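Long-range contacts in phosphoserine aminotransferase (Bacillus circulans, PDB 2C0R), which catalyses the reversible, pyridoxal-phosphate-dependent amino transfer between glutamate and 3-phosphohydroxypyruvate in serine biosynthesis, and a parallel reaction in pyridoxine biosynthesis: residues Ala144-Thr149 with Val168-Asp173; Asp177-Pro182 with Gly259-Val264; Phe302-Glu307 with Gly332-Ser337. The protein carries 1 engineered substitution. One frame throughout, in Å; residues are numbered along the deposited sequence.

Contact 1 of 3, residues Ala144-Thr149 with Val168-Asp173. With PLP (pyridoxal-5'-phosphate), chain C.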
loop_
_atom_site.group_PDB
_atom_site.type_symbol
_atom_site.label_atom_id
_atom_site.label_comp_id
_atom_site.label_asym_id
_atom_site.label_seq_id
_atom_site.Cartn_x
_atom_site.Cartn_y
_atom_site.Cartn_z
ATOM N N ALA A 144 -4.773 -28.577 -2.485
ATOM C CA ALA A 144 -4.567 -27.759 -1.310
ATOM C C ALA A 144 -5.717 -26.791 -1.145
ATOM O O ALA A 144 -6.078 -26.326 -0.084
ATOM C CB ALA A 144 -3.250 -26.989 -1.435
ATOM N N TYR A 145 -6.259 -26.438 -2.320
ATOM C CA TYR A 145 -7.312 -25.421 -2.363
ATOM C C TYR A 145 -7.848 -25.414 -3.796
ATOM O O TYR A 145 -7.221 -25.991 -4.670
ATOM C CB TYR A 145 -6.882 -24.010 -2.013
ATOM C CG TYR A 145 -5.748 -23.378 -2.765
ATOM C CD1 TYR A 145 -5.925 -22.751 -4.002
ATOM C CD2 TYR A 145 -4.458 -23.397 -2.238
ATOM C CE1 TYR A 145 -4.842 -22.190 -4.669
ATOM C CE2 TYR A 145 -3.380 -22.816 -2.890
ATOM C CZ TYR A 145 -3.576 -22.205 -4.107
ATOM O OH TYR A 145 -2.538 -21.608 -4.797
ATOM N N LEU A 146 -8.994 -24.762 -3.959
ATOM C CA LEU A 146 -9.508 -24.470 -5.285
ATOM C C LEU A 146 -9.614 -22.946 -5.386
ATOM O O LEU A 146 -10.309 -22.389 -4.526
ATOM C CB LEU A 146 -10.874 -25.104 -5.562
ATOM C CG LEU A 146 -11.491 -24.656 -6.904
ATOM C CD1 LEU A 146 -10.784 -25.315 -8.072
ATOM C CD2 LEU A 146 -12.976 -24.945 -6.927
ATOM N N HIS A 147 -8.975 -22.329 -6.365
ATOM C CA HIS A 147 -9.027 -20.882 -6.548
ATOM C C HIS A 147 -9.891 -20.562 -7.781
ATOM O O HIS A 147 -9.708 -21.159 -8.820
ATOM C CB HIS A 147 -7.609 -20.402 -6.766
ATOM C CG HIS A 147 -7.492 -18.927 -6.963
ATOM N ND1 HIS A 147 -7.834 -18.288 -8.148
ATOM C CD2 HIS A 147 -7.037 -17.969 -6.134
ATOM C CE1 HIS A 147 -7.606 -16.978 -7.980
ATOM N NE2 HIS A 147 -7.120 -16.752 -6.764
ATOM N N LEU A 148 -10.821 -19.648 -7.585
ATOM C CA LEU A 148 -11.555 -19.101 -8.720
ATOM C C LEU A 148 -11.492 -17.588 -8.655
ATOM O O LEU A 148 -11.186 -16.993 -7.610
ATOM C CB LEU A 148 -12.986 -19.631 -8.748
ATOM C CG LEU A 148 -13.915 -19.395 -7.564
ATOM C CD1 LEU A 148 -14.528 -18.008 -7.504
ATOM C CD2 LEU A 148 -15.092 -20.386 -7.595
ATOM N N THR A 149 -11.827 -17.017 -9.775
ATOM C CA THR A 149 -11.950 -15.579 -9.969
ATOM C C THR A 149 -13.424 -15.291 -10.136
ATOM O O THR A 149 -14.014 -15.752 -11.132
ATOM C CB THR A 149 -11.143 -15.188 -11.222
ATOM O OG1 THR A 149 -9.846 -15.793 -11.090
ATOM C CG2 THR A 149 -10.971 -13.696 -11.341
ATOM N N VAL A 168 -11.989 -29.215 0.804
ATOM C CA VAL A 168 -10.973 -28.361 0.174
ATOM C C VAL A 168 -11.344 -26.903 0.281
ATOM O O VAL A 168 -12.446 -26.534 -0.098
ATOM C CB VAL A 168 -10.818 -28.790 -1.299
ATOM C CG1 VAL A 168 -9.788 -27.960 -2.042
ATOM C CG2 VAL A 168 -10.450 -30.279 -1.284
ATOM N N PRO A 169 -10.450 -26.069 0.809
ATOM C CA PRO A 169 -10.794 -24.656 0.890
ATOM C C PRO A 169 -11.018 -24.035 -0.478
ATOM O O PRO A 169 -10.193 -24.129 -1.388
ATOM C CB PRO A 169 -9.535 -24.013 1.469
ATOM C CG PRO A 169 -8.713 -25.090 2.070
ATOM C CD PRO A 169 -9.117 -26.354 1.370
ATOM N N LEU A 170 -12.144 -23.321 -0.592
ATOM C CA LEU A 170 -12.407 -22.500 -1.767
ATOM C C LEU A 170 -11.878 -21.092 -1.537
ATOM O O LEU A 170 -12.116 -20.452 -0.499
ATOM C CB LEU A 170 -13.901 -22.431 -2.033
ATOM C CG LEU A 170 -14.340 -21.582 -3.217
ATOM C CD1 LEU A 170 -13.904 -22.154 -4.566
ATOM C CD2 LEU A 170 -15.860 -21.390 -3.226
ATOM N N ILE A 171 -11.140 -20.616 -2.538
ATOM C CA ILE A 171 -10.513 -19.284 -2.475
ATOM C C ILE A 171 -10.985 -18.471 -3.675
ATOM O O ILE A 171 -10.967 -18.968 -4.798
ATOM C CB ILE A 171 -8.990 -19.421 -2.457
ATOM C CG1 ILE A 171 -8.588 -20.234 -1.221
ATOM C CG2 ILE A 171 -8.303 -18.062 -2.515
ATOM C CD1 ILE A 171 -7.076 -20.377 -1.080
ATOM N N GLY A 172 -11.421 -17.239 -3.452
ATOM C CA GLY A 172 -11.985 -16.426 -4.551
ATOM C C GLY A 172 -11.277 -15.072 -4.631
ATOM O O GLY A 172 -11.227 -14.328 -3.662
ATOM N N ASP A 173 -10.790 -14.808 -5.836
ATOM C CA ASP A 173 -10.386 -13.445 -6.159
ATOM C C ASP A 173 -11.624 -12.646 -6.553
ATOM O O ASP A 173 -12.111 -12.800 -7.657
ATOM C CB ASP A 173 -9.409 -13.485 -7.333
ATOM C CG ASP A 173 -8.971 -12.112 -7.804
ATOM O OD1 ASP A 173 -9.414 -11.086 -7.244
ATOM O OD2 ASP A 173 -8.143 -12.065 -8.740
HETATM N N1 PLP C . -7.656 -9.717 -9.860
HETATM C C2 PLP C . -8.679 -9.069 -10.484
HETATM C C2A PLP C . -9.962 -9.864 -10.716
HETATM C C3 PLP C . -8.550 -7.764 -10.862
HETATM O O3 PLP C . -9.584 -7.088 -11.430
HETATM C C4 PLP C . -7.385 -7.093 -10.532
HETATM C C4A PLP C . -7.235 -5.628 -10.948
HETATM C C5 PLP C . -6.334 -7.791 -9.974
HETATM C C6 PLP C . -6.485 -9.074 -9.555
HETATM C C5A PLP C . -4.977 -7.109 -9.757
HETATM O O4P PLP C . -5.055 -6.205 -8.661
HETATM P P PLP C . -3.800 -5.347 -8.182
HETATM O O1P PLP C . -4.245 -4.679 -6.911
HETATM O O2P PLP C . -3.560 -4.371 -9.314
HETATM O O3P PLP C . -2.676 -6.305 -8.004
HETATM O O HOH W 1 -7.662 -14.343 -10.173
#
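L146 and L148 each bind the neighbouring strand through both backbone N and O, pairing 145-149 with 170-173 as parallel central strands of the seven-stranded sheet of a fold type I PLP enzyme. The ladder starts at L146 N to P169 O (2.9 Å) and continues through I171 N to L146 O and L148 N to I171 O before D173 N reaches L148 O (2.8 Å). CA-H groups add to the grip: H147 CA lies 3.2 Å from I171 O, an acceptor already taken by L148 N.

The apolar contacts divide between the two faces of the sheet. On one, CD1 of L170 lies against CD2 of both L146 and L148, the latter at 3.7 Å; the side chains of L146 and L170 run side by side. On the other, I171 meets two aromatic residues with different branches. Its CD1 makes an off-centre CH-pi contact with Y145, 4.2 Å from the ring centroid, while its CG2 meets CD2 of H147. With CG set between backbone N and carbonyl carbon (chi1 55°), the Y145 ring is brought against this methyl, which approaches it obliquely, and its hydroxyl reaches Y97. H147 NE2 is bonded to Y192, and helices 76-88 and 102-114 cover this face.

Polar side chains gather at the C-terminal ends of the strands, where the cofactor sits. T149 OG1 and D173 OD2 share a water, which donates to the carboxylate. CG of D173 is anti to the backbone N (chi1 177°), extending the carboxylate beyond the sheet, and S175 OG holds OD1. The other oxygen, OD2, stands 2.6 Å from N1 of the pyridine ring, the position from which the aspartate of this fold meets PLP.

Contact 2 of 3, residues Asp177-Pro182 with Gly259-Val264; sequences DILSRP and GGLEGV
L261, in the first turn of helix 260-280, plugs into the bend formed by L179-P182. Its two methyls diverge along that backbone: CD2 lies 3.5 Å from L179 O and also touches L179 CB, whereas CD1 rests against R181 O at 3.7 Å. CB of L261 packs on P182 N, and one turn on, V264 CG2 approaches L179 O at 3.6 Å. Much of this buried part sets methyl groups against backbone carbonyls; L179 O is also hydrogen-bonded to N340 ND2.

Bonds within 177-182 brace the chain leading into this bend. D177-S180 is a type II beta turn in which D177 O accepts both S180 N and S180 OG, the hydroxyl arriving on a lone pair at 2.6 Å. R181 NH1 forms a salt bridge with D177 OD2, while its NH2 reaches F159 O.

The solvent side is looser. There E262, bent at chi2 (-78°), brings its carboxylate to the CG corner of P182, OE2 lying 3.8 Å away.

G259, at positive phi, is the C-prime residue of the Schellman motif that ends the preceding helix. The loop between strands 170-173 and 190-194 thus meets the junction of two helices, with L179 also packed on L252 and I255 of helix 242-257.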
loop_
_atom_site.group_PDB
_atom_site.type_symbol
_atom_site.label_atom_id
_atom_site.label_comp_id
_atom_site.label_asym_id
_atom_site.label_seq_id
_atom_site.Cartn_x
_atom_site.Cartn_y
_atom_site.Cartn_z
ATOM N N ASP A 177 -15.597 -7.566 -7.907
ATOM C CA ASP A 177 -17.041 -7.612 -7.591
ATOM C C ASP A 177 -17.301 -7.767 -6.092
ATOM O O ASP A 177 -18.445 -7.927 -5.660
ATOM C CB ASP A 177 -17.806 -8.656 -8.389
ATOM C CG ASP A 177 -17.596 -10.103 -7.962
ATOM O OD1 ASP A 177 -16.873 -10.370 -6.996
ATOM O OD2 ASP A 177 -18.199 -10.960 -8.644
ATOM N N ILE A 178 -16.280 -7.678 -5.216
ATOM C CA ILE A 178 -16.569 -7.879 -3.799
ATOM C C ILE A 178 -17.491 -6.809 -3.279
ATOM O O ILE A 178 -17.349 -5.607 -3.571
ATOM C CB ILE A 178 -15.256 -7.919 -2.984
ATOM C CG1 ILE A 178 -15.511 -8.628 -1.642
ATOM C CG2 ILE A 178 -14.676 -6.532 -2.832
ATOM C CD1 ILE A 178 -14.243 -8.872 -0.852
ATOM N N LEU A 179 -18.451 -7.213 -2.476
ATOM C CA LEU A 179 -19.503 -6.347 -1.923
ATOM C C LEU A 179 -20.315 -5.631 -3.008
ATOM O O LEU A 179 -20.843 -4.555 -2.775
ATOM C CB LEU A 179 -18.938 -5.336 -0.904
ATOM C CG LEU A 179 -18.032 -5.903 0.166
ATOM C CD1 LEU A 179 -17.711 -4.785 1.184
ATOM C CD2 LEU A 179 -18.625 -7.111 0.896
ATOM N N SER A 180 -20.474 -6.326 -4.143
ATOM C CA SER A 180 -21.448 -5.899 -5.150
ATOM C C SER A 180 -22.733 -6.706 -5.031
ATOM O O SER A 180 -23.741 -6.353 -5.666
ATOM C CB SER A 180 -20.908 -6.085 -6.561
ATOM O OG SER A 180 -20.690 -7.435 -6.871
ATOM N N ARG A 181 -22.696 -7.763 -4.233
ATOM C CA ARG A 181 -23.801 -8.706 -4.227
ATOM C C ARG A 181 -23.691 -9.562 -2.975
ATOM O O ARG A 181 -22.573 -9.796 -2.529
ATOM C CB ARG A 181 -23.805 -9.608 -5.479
ATOM C CG ARG A 181 -22.492 -10.282 -5.813
ATOM C CD ARG A 181 -22.570 -11.625 -6.532
ATOM N NE ARG A 181 -21.189 -12.000 -6.904
ATOM C CZ ARG A 181 -20.937 -12.823 -7.925
ATOM N NH1 ARG A 181 -19.688 -13.154 -8.269
ATOM N NH2 ARG A 181 -21.982 -13.328 -8.607
ATOM N N PRO A 182 -24.792 -10.027 -2.436
ATOM C CA PRO A 182 -24.704 -10.983 -1.328
ATOM C C PRO A 182 -24.023 -12.247 -1.832
ATOM O O PRO A 182 -24.131 -12.696 -2.966
ATOM C CB PRO A 182 -26.160 -11.301 -0.993
ATOM C CG PRO A 182 -26.946 -10.172 -1.583
ATOM C CD PRO A 182 -26.186 -9.721 -2.814
ATOM N N GLY A 259 -28.499 0.444 1.252
ATOM C CA GLY A 259 -29.318 -0.773 1.403
ATOM C C GLY A 259 -28.503 -2.026 1.516
ATOM O O GLY A 259 -29.004 -3.135 1.273
ATOM N N GLY A 260 -27.229 -1.907 1.830
ATOM C CA GLY A 260 -26.320 -3.024 1.935
ATOM C C GLY A 260 -26.137 -3.743 0.628
ATOM O O GLY A 260 -26.321 -3.181 -0.463
ATOM N N LEU A 261 -25.759 -5.053 0.709
ATOM C CA LEU A 261 -25.397 -5.742 -0.500
ATOM C C LEU A 261 -26.612 -5.998 -1.373
ATOM O O LEU A 261 -26.464 -5.974 -2.595
ATOM C CB LEU A 261 -24.688 -7.068 -0.143
ATOM C CG LEU A 261 -23.419 -6.908 0.691
ATOM C CD1 LEU A 261 -22.716 -8.237 0.857
ATOM C CD2 LEU A 261 -22.512 -5.861 0.044
ATOM N N GLU A 262 -27.769 -6.207 -0.770
ATOM C CA GLU A 262 -28.977 -6.341 -1.595
ATOM C C GLU A 262 -29.275 -5.040 -2.328
ATOM O O GLU A 262 -29.676 -5.051 -3.484
ATOM C CB GLU A 262 -30.190 -6.708 -0.741
ATOM C CG GLU A 262 -30.197 -8.135 -0.272
ATOM C CD GLU A 262 -30.609 -9.160 -1.296
ATOM O OE1 GLU A 262 -30.884 -8.762 -2.450
ATOM O OE2 GLU A 262 -30.652 -10.345 -0.883
ATOM N N GLY A 263 -29.055 -3.907 -1.650
ATOM C CA GLY A 263 -29.350 -2.630 -2.321
ATOM C C GLY A 263 -28.385 -2.361 -3.460
ATOM O O GLY A 263 -28.899 -1.949 -4.521
ATOM N N VAL A 264 -27.073 -2.548 -3.279
ATOM C CA VAL A 264 -26.145 -2.252 -4.348
ATOM C C VAL A 264 -26.334 -3.246 -5.483
ATOM O O VAL A 264 -26.242 -2.892 -6.665
ATOM C CB VAL A 264 -24.658 -2.180 -3.924
ATOM C CG1 VAL A 264 -24.481 -0.951 -3.016
ATOM C CG2 VAL A 264 -24.183 -3.447 -3.251
#

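Contact 3 of 3, residues Phe302-Glu307 with Gly332-Ser337; sequences FRLASE and GGLRAS
The F302 ring carries L334 CB over one face, 3.8 Å from the ring centroid and 15° off its normal, a CH-pi contact displaced toward the rim on the CZ side. CG of F302 stands between the backbone N and the carbonyl carbon (chi1 58°), a torsion that brings the ring back across the neighbouring strand. The second flat group, the guanidinium of R303, is met at its edge: G333 N lies near its plane, 3.8 Å from NH1, in van der Waals contact alone. NH1 hydrogen-bonds to V331 O, just before the glycines.

Beneath the ring, F302 and L334 form an antiparallel hydrogen-bonded pair. L334 N donates to F302 O at 2.8 Å, whereas F302 N reaches L334 O at 3.0 Å from above the carbonyl plane, 39° out of it. G332 and G333, both at positive phi, lead into strand 334-337, and G333 CA passes 3.5 Å from F302 O.

The apolar contact is completed by L304, just beyond the strand. Its CD1 touches CD2 of L334 at 3.5 Å, a close methyl-methyl approach, with the two side chains set nearly perpendicular. CD2 of L334 also lies 3.6 Å from F302 O, on a different side from L304.

S306 is the N-cap of the helix that follows, its OG bonded to L309 N. This is plain structural packing, away from the cofactor, within a three-stranded antiparallel sheet where 299-303 runs between 287-288 and 334-337. Helix 307-319 packs on L334 through E310, F313 and V314, and the C-terminal helix 344-361 meets F302 at M354 and L304 at F357.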
loop_
_atom_site.group_PDB
_atom_site.type_symbol
_atom_site.label_atom_id
_atom_site.label_comp_id
_atom_site.label_asym_id
_atom_site.label_seq_id
_atom_site.Cartn_x
_atom_site.Cartn_y
_atom_site.Cartn_z
ATOM N N PHE A 302 -17.713 -5.171 -24.819
ATOM C CA PHE A 302 -18.392 -5.248 -26.114
ATOM C C PHE A 302 -17.463 -4.744 -27.219
ATOM O O PHE A 302 -16.429 -4.131 -26.965
ATOM C CB PHE A 302 -19.725 -4.484 -26.085
ATOM C CG PHE A 302 -19.666 -3.008 -25.733
ATOM C CD1 PHE A 302 -19.863 -2.084 -26.743
ATOM C CD2 PHE A 302 -19.416 -2.565 -24.456
ATOM C CE1 PHE A 302 -19.832 -0.730 -26.458
ATOM C CE2 PHE A 302 -19.392 -1.206 -24.168
ATOM C CZ PHE A 302 -19.597 -0.280 -25.187
ATOM N N ARG A 303 -17.888 -5.081 -28.459
ATOM C CA ARG A 303 -17.059 -4.777 -29.596
ATOM C C ARG A 303 -17.901 -4.109 -30.686
ATOM O O ARG A 303 -19.119 -4.315 -30.745
ATOM C CB ARG A 303 -16.479 -6.028 -30.252
ATOM C CG ARG A 303 -15.790 -7.064 -29.446
ATOM C CD ARG A 303 -15.315 -8.164 -30.383
ATOM N NE ARG A 303 -14.301 -9.002 -29.793
ATOM C CZ ARG A 303 -13.152 -8.838 -29.173
ATOM N NH1 ARG A 303 -12.604 -7.657 -28.922
ATOM N NH2 ARG A 303 -12.494 -9.924 -28.765
ATOM N N LEU A 304 -17.195 -3.359 -31.522
ATOM C CA LEU A 304 -17.804 -2.866 -32.765
ATOM C C LEU A 304 -17.212 -3.660 -33.926
ATOM O O LEU A 304 -16.488 -4.612 -33.692
ATOM C CB LEU A 304 -17.535 -1.382 -32.933
ATOM C CG LEU A 304 -18.349 -0.451 -32.029
ATOM C CD1 LEU A 304 -18.016 -0.624 -30.564
ATOM C CD2 LEU A 304 -18.043 0.975 -32.484
ATOM N N ALA A 305 -17.514 -3.284 -35.163
ATOM C CA ALA A 305 -17.205 -4.111 -36.332
ATOM C C ALA A 305 -15.718 -4.097 -36.627
ATOM O O ALA A 305 -15.197 -5.020 -37.268
ATOM C CB ALA A 305 -17.973 -3.608 -37.535
ATOM N N SER A 306 -15.047 -3.053 -36.166
ATOM C CA SER A 306 -13.619 -2.957 -36.464
ATOM C C SER A 306 -12.875 -2.235 -35.356
ATOM O O SER A 306 -13.468 -1.485 -34.578
ATOM C CB SER A 306 -13.374 -2.178 -37.763
ATOM O OG SER A 306 -13.678 -0.814 -37.552
ATOM N N GLU A 307 -11.564 -2.471 -35.344
ATOM C CA GLU A 307 -10.786 -1.763 -34.349
ATOM C C GLU A 307 -10.771 -0.263 -34.597
ATOM O O GLU A 307 -10.644 0.531 -33.657
ATOM C CB GLU A 307 -9.357 -2.295 -34.396
ATOM C CG GLU A 307 -9.070 -3.265 -33.263
ATOM C CD GLU A 307 -7.582 -3.556 -33.165
ATOM O OE1 GLU A 307 -7.177 -4.604 -33.706
ATOM O OE2 GLU A 307 -6.860 -2.740 -32.555
ATOM N N GLY A 332 -8.742 -5.756 -26.499
ATOM C CA GLY A 332 -9.392 -4.763 -27.346
ATOM C C GLY A 332 -10.851 -4.567 -26.993
ATOM O O GLY A 332 -11.272 -4.845 -25.875
ATOM N N GLY A 333 -11.638 -4.088 -27.951
ATOM C CA GLY A 333 -13.028 -3.808 -27.672
ATOM C C GLY A 333 -13.124 -2.629 -26.709
ATOM O O GLY A 333 -12.214 -1.810 -26.548
ATOM N N LEU A 334 -14.285 -2.576 -26.076
ATOM C CA LEU A 334 -14.708 -1.600 -25.110
ATOM C C LEU A 334 -15.103 -2.327 -23.831
ATOM O O LEU A 334 -15.436 -3.524 -23.829
ATOM C CB LEU A 334 -15.933 -0.800 -25.575
ATOM C CG LEU A 334 -15.781 0.067 -26.823
ATOM C CD1 LEU A 334 -14.619 1.066 -26.760
ATOM C CD2 LEU A 334 -15.614 -0.782 -28.076
ATOM N N ARG A 335 -15.010 -1.566 -22.756
ATOM C CA ARG A 335 -15.332 -2.121 -21.441
ATOM C C ARG A 335 -15.929 -0.976 -20.614
ATOM O O ARG A 335 -15.222 0.002 -20.356
ATOM C CB ARG A 335 -14.100 -2.666 -20.737
ATOM C CG ARG A 335 -14.404 -3.146 -19.315
ATOM C CD ARG A 335 -13.210 -3.912 -18.726
ATOM N NE ARG A 335 -11.989 -3.095 -18.743
ATOM C CZ ARG A 335 -10.861 -3.381 -18.120
ATOM N NH1 ARG A 335 -10.738 -4.482 -17.364
ATOM N NH2 ARG A 335 -9.811 -2.565 -18.225
ATOM N N ALA A 336 -17.173 -1.115 -20.222
ATOM C CA ALA A 336 -17.835 -0.190 -19.336
ATOM C C ALA A 336 -17.795 -0.805 -17.935
ATOM O O ALA A 336 -18.516 -1.771 -17.709
ATOM C CB ALA A 336 -19.273 0.050 -19.769
ATOM N N SER A 337 -16.952 -0.230 -17.090
ATOM C CA SER A 337 -16.865 -0.719 -15.710
ATOM C C SER A 337 -17.846 0.041 -14.832
ATOM O O SER A 337 -17.840 1.286 -14.883
ATOM C CB SER A 337 -15.417 -0.571 -15.232
ATOM O OG SER A 337 -14.555 -1.383 -16.020
#

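From the N terminus the three contacts follow in series; none nests in or crosses another. Contact 1 closes a short excursion of 18 residues between adjacent strands of the large sheet. The chain then runs almost directly from D173 into contact 2, whose partner arrives 76 residues later, after strands 190-194 and 205-210 and helix 242-257; it ties a loop of the large sheet to the start of helix 260-280. Contact 3 closes a 24-residue connection containing helix 307-319 and joins two strands of the small antiparallel sheet. Its centre is 31 Å from that of contact 1 and 27 Å from that of contact 2, and it touches neither.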